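Dihydrodipicolinate synthase (Bacillus anthracis, PDB 1XKY) probably catalyses the condensation of pyruvate with aspartate semialdehyde that opens the lysine branch of amino-acid biosynthesis. Local coordinates at residues L38-G46 / S218-Q226. Numbering follows the deposited sequence.
Sequences LVNYLIDNG and SHVIGNEMQ
Where the TIM barrel closes, its first and last barrel helices lie side by side, and Y41, N45 and G46 of 38-46 face H219, G222 and N223 of 218-226. The axes of the two short helical segments run nearly parallel, 18° apart and 9.5 Å at closest approach, and water mediates much of the polar contact.

Y41 reaches across with CG anti to its backbone N (chi1 169°), laying the ring edge beside the other backbone: CE2 stands 3.3 Å from H219 O, near the ring plane. The length of tyrosine suits this place, since its OH holds a water at 2.7 Å that donates to S218 O and accepts from G222 N, joining the tyrosine to backbone groups of 218-226. Above one face of the ring, toward its rim, lies N45 ND2, which is kept there by a nearly straight bond to Y41 O (2.8 Å, 166°). This ties N45 back to the carbonyl four residues earlier. Its OD1 lies 3.1 Å from N223 ND2, and a water donates to OD1 and accepts from N223 N. N223 ND2, in turn, is bridged by another water to D44 O.

Glycines allow the closest backbone approach. G222 CA makes a C-H...O contact with N45 O at 3.3 Å, where a side chain would collide, while G46, at positive phi and close to G222 O, leaves no room for a CB; its CA lies 3.5 Å from Q226 NE2. Deeper in, L38 CD1 meets the H219 ring at its edge and L42 CD2 packs on H219 CA, apolar branches beside H219 ND1, which is buried here without a polar partner.

H219 NE2 bonds to A19 O and S218 OG to T18, linking the helix 218-234 to strand 16-19, while V220 and I221 turn to helix 237-253 and V39 packs on helix 64-78.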
loop_
_atom_site.group_PDB
_atom_site.type_symbol
_atom_site.label_atom_id
_atom_site.label_comp_id
_atom_site.label_asym_id
_atom_site.label_seq_id
_atom_site.Cartn_x
_atom_site.Cartn_y
_atom_site.Cartn_z
ATOM N N LEU A 38 -17.969 -34.583 4.032
ATOM C CA LEU A 38 -17.685 -33.315 3.356
ATOM C C LEU A 38 -17.322 -33.509 1.888
ATOM O O LEU A 38 -17.798 -32.773 1.031
ATOM C CB LEU A 38 -16.551 -32.556 4.067
ATOM C CG LEU A 38 -16.088 -31.258 3.381
ATOM C CD1 LEU A 38 -17.222 -30.262 3.312
ATOM C CD2 LEU A 38 -14.895 -30.657 4.115
ATOM N N VAL A 39 -16.461 -34.486 1.608
ATOM C CA VAL A 39 -16.046 -34.784 0.229
ATOM C C VAL A 39 -17.254 -35.135 -0.643
ATOM O O VAL A 39 -17.409 -34.607 -1.748
ATOM C CB VAL A 39 -15.004 -35.919 0.176
ATOM C CG1 VAL A 39 -14.802 -36.414 -1.251
ATOM C CG2 VAL A 39 -13.667 -35.447 0.759
ATOM N N ASN A 40 -18.124 -35.999 -0.131
ATOM C CA ASN A 40 -19.326 -36.391 -0.885
ATOM C C ASN A 40 -20.285 -35.227 -1.114
ATOM O O ASN A 40 -20.843 -35.067 -2.216
ATOM C CB ASN A 40 -20.031 -37.556 -0.192
ATOM C CG ASN A 40 -19.304 -38.867 -0.407
ATOM O OD1 ASN A 40 -18.961 -39.212 -1.538
ATOM N ND2 ASN A 40 -19.057 -39.597 0.670
ATOM N N TYR A 41 -20.456 -34.415 -0.073
ATOM C CA TYR A 41 -21.247 -33.193 -0.180
ATOM C C TYR A 41 -20.727 -32.275 -1.302
ATOM O O TYR A 41 -21.494 -31.827 -2.170
ATOM C CB TYR A 41 -21.284 -32.448 1.163
ATOM C CG TYR A 41 -21.861 -31.052 1.022
ATOM C CD1 TYR A 41 -23.236 -30.838 1.061
ATOM C CD2 TYR A 41 -21.029 -29.961 0.791
ATOM C CE1 TYR A 41 -23.772 -29.562 0.899
ATOM C CE2 TYR A 41 -21.549 -28.678 0.637
ATOM C CZ TYR A 41 -22.922 -28.480 0.687
ATOM O OH TYR A 41 -23.441 -27.201 0.525
ATOM N N LEU A 42 -19.426 -32.006 -1.300
ATOM C CA LEU A 42 -18.848 -31.097 -2.301
ATOM C C LEU A 42 -19.076 -31.600 -3.720
ATOM O O LEU A 42 -19.515 -30.845 -4.590
ATOM C CB LEU A 42 -17.352 -30.872 -2.047
ATOM C CG LEU A 42 -17.027 -30.112 -0.753
ATOM C CD1 LEU A 42 -15.516 -30.084 -0.530
ATOM C CD2 LEU A 42 -17.619 -28.717 -0.768
ATOM N N ILE A 43 -18.807 -32.883 -3.941
ATOM C CA ILE A 43 -18.969 -33.481 -5.261
ATOM C C ILE A 43 -20.424 -33.397 -5.773
ATOM O O ILE A 43 -20.640 -33.204 -6.969
ATOM C CB ILE A 43 -18.411 -34.928 -5.292
ATOM C CG1 ILE A 43 -16.885 -34.900 -5.105
ATOM C CG2 ILE A 43 -18.761 -35.624 -6.598
ATOM C CD1 ILE A 43 -16.251 -36.272 -4.886
ATOM N N ASP A 44 -21.397 -33.498 -4.871
ATOM C CA ASP A 44 -22.821 -33.351 -5.232
ATOM C C ASP A 44 -23.294 -31.902 -5.290
ATOM O O ASP A 44 -24.443 -31.644 -5.659
ATOM C CB ASP A 44 -23.708 -34.109 -4.243
ATOM C CG ASP A 44 -23.481 -35.608 -4.280
ATOM O OD1 ASP A 44 -22.949 -36.124 -5.289
ATOM O OD2 ASP A 44 -23.833 -36.269 -3.280
ATOM N N ASN A 45 -22.410 -30.965 -4.940
ATOM C CA ASN A 45 -22.735 -29.544 -4.918
ATOM C C ASN A 45 -21.806 -28.696 -5.800
ATOM O O ASN A 45 -21.409 -27.600 -5.427
ATOM C CB ASN A 45 -22.761 -29.046 -3.466
ATOM C CG ASN A 45 -24.027 -29.459 -2.740
ATOM O OD1 ASN A 45 -25.019 -28.736 -2.773
ATOM N ND2 ASN A 45 -24.017 -30.637 -2.116
ATOM N N GLY A 46 -21.476 -29.207 -6.980
ATOM C CA GLY A 46 -20.785 -28.424 -8.012
ATOM C C GLY A 46 -19.262 -28.404 -8.005
ATOM O O GLY A 46 -18.651 -27.796 -8.893
ATOM N N SER A 218 -17.688 -22.114 -2.452
ATOM C CA SER A 218 -18.268 -23.358 -2.950
ATOM C C SER A 218 -18.641 -24.358 -1.845
ATOM O O SER A 218 -19.435 -25.253 -2.084
ATOM C CB SER A 218 -17.287 -24.020 -3.914
ATOM O OG SER A 218 -16.072 -24.277 -3.243
ATOM N N HIS A 219 -18.051 -24.222 -0.654
ATOM C CA HIS A 219 -18.492 -24.997 0.514
ATOM C C HIS A 219 -19.965 -24.756 0.873
ATOM O O HIS A 219 -20.608 -25.645 1.421
ATOM C CB HIS A 219 -17.658 -24.670 1.755
ATOM C CG HIS A 219 -16.257 -25.197 1.722
ATOM N ND1 HIS A 219 -15.923 -26.437 2.219
ATOM C CD2 HIS A 219 -15.094 -24.627 1.324
ATOM C CE1 HIS A 219 -14.621 -26.622 2.096
ATOM N NE2 HIS A 219 -14.094 -25.537 1.559
ATOM N N VAL A 220 -20.480 -23.554 0.603
ATOM C CA VAL A 220 -21.850 -23.195 0.973
ATOM C C VAL A 220 -22.764 -22.800 -0.189
ATOM O O VAL A 220 -23.977 -22.970 -0.089
ATOM C CB VAL A 220 -21.898 -22.079 2.060
ATOM C CG1 VAL A 220 -21.364 -22.616 3.385
ATOM C CG2 VAL A 220 -21.133 -20.819 1.620
ATOM N N ILE A 221 -22.204 -22.279 -1.279
ATOM C CA ILE A 221 -23.030 -21.880 -2.423
ATOM C C ILE A 221 -22.494 -22.431 -3.746
ATOM O O ILE A 221 -22.559 -21.770 -4.771
ATOM C CB ILE A 221 -23.204 -20.342 -2.495
ATOM C CG1 ILE A 221 -21.840 -19.641 -2.432
ATOM C CG2 ILE A 221 -24.132 -19.859 -1.367
ATOM C CD1 ILE A 221 -21.856 -18.203 -2.962
ATOM N N GLY A 222 -21.999 -23.664 -3.716
ATOM C CA GLY A 222 -21.489 -24.321 -4.911
ATOM C C GLY A 222 -22.517 -24.429 -6.025
ATOM O O GLY A 222 -22.185 -24.216 -7.188
ATOM N N ASN A 223 -23.765 -24.760 -5.682
ATOM C CA ASN A 223 -24.797 -24.895 -6.722
ATOM C C ASN A 223 -25.068 -23.545 -7.386
ATOM O O ASN A 223 -25.243 -23.472 -8.605
ATOM C CB ASN A 223 -26.097 -25.505 -6.178
ATOM C CG ASN A 223 -25.979 -27.004 -5.869
ATOM O OD1 ASN A 223 -25.145 -27.716 -6.429
ATOM N ND2 ASN A 223 -26.841 -27.484 -4.986
ATOM N N GLU A 224 -25.089 -22.485 -6.579
ATOM C CA GLU A 224 -25.283 -21.120 -7.078
ATOM C C GLU A 224 -24.148 -20.701 -8.032
ATOM O O GLU A 224 -24.399 -20.137 -9.106
ATOM C CB GLU A 224 -25.398 -20.131 -5.920
ATOM C CG GLU A 224 -26.706 -20.243 -5.109
ATOM C CD GLU A 224 -26.719 -21.362 -4.061
ATOM O OE1 GLU A 224 -25.787 -22.185 -4.006
ATOM O OE2 GLU A 224 -27.700 -21.430 -3.293
ATOM N N MET A 225 -22.912 -21.000 -7.647
ATOM C CA MET A 225 -21.741 -20.720 -8.485
ATOM C C MET A 225 -21.769 -21.520 -9.787
ATOM O O MET A 225 -21.378 -21.019 -10.834
ATOM C CB MET A 225 -20.450 -21.042 -7.726
ATOM C CG MET A 225 -20.200 -20.165 -6.521
ATOM S SD MET A 225 -18.767 -20.692 -5.570
ATOM C CE MET A 225 -17.472 -20.429 -6.782
ATOM N N GLN A 226 -22.228 -22.769 -9.711
ATOM C CA GLN A 226 -22.386 -23.605 -10.901
ATOM C C GLN A 226 -23.382 -22.964 -11.883
ATOM O O GLN A 226 -23.112 -22.872 -13.082
ATOM C CB GLN A 226 -22.837 -25.002 -10.487
ATOM C CG GLN A 226 -22.968 -26.005 -11.611
ATOM C CD GLN A 226 -23.309 -27.385 -11.089
ATOM O OE1 GLN A 226 -24.440 -27.643 -10.667
ATOM N NE2 GLN A 226 -22.336 -28.270 -11.096
HETATM O O HOH W 1 -22.288 -25.709 -1.467
HETATM O O HOH W 2 -26.847 -30.463 -5.009
HETATM O O HOH W 3 -19.118 -27.606 -3.852
HETATM O O HOH W 4 -24.423 -25.930 -3.102
HETATM O O HOH W 5 -19.838 -27.323 -11.337
#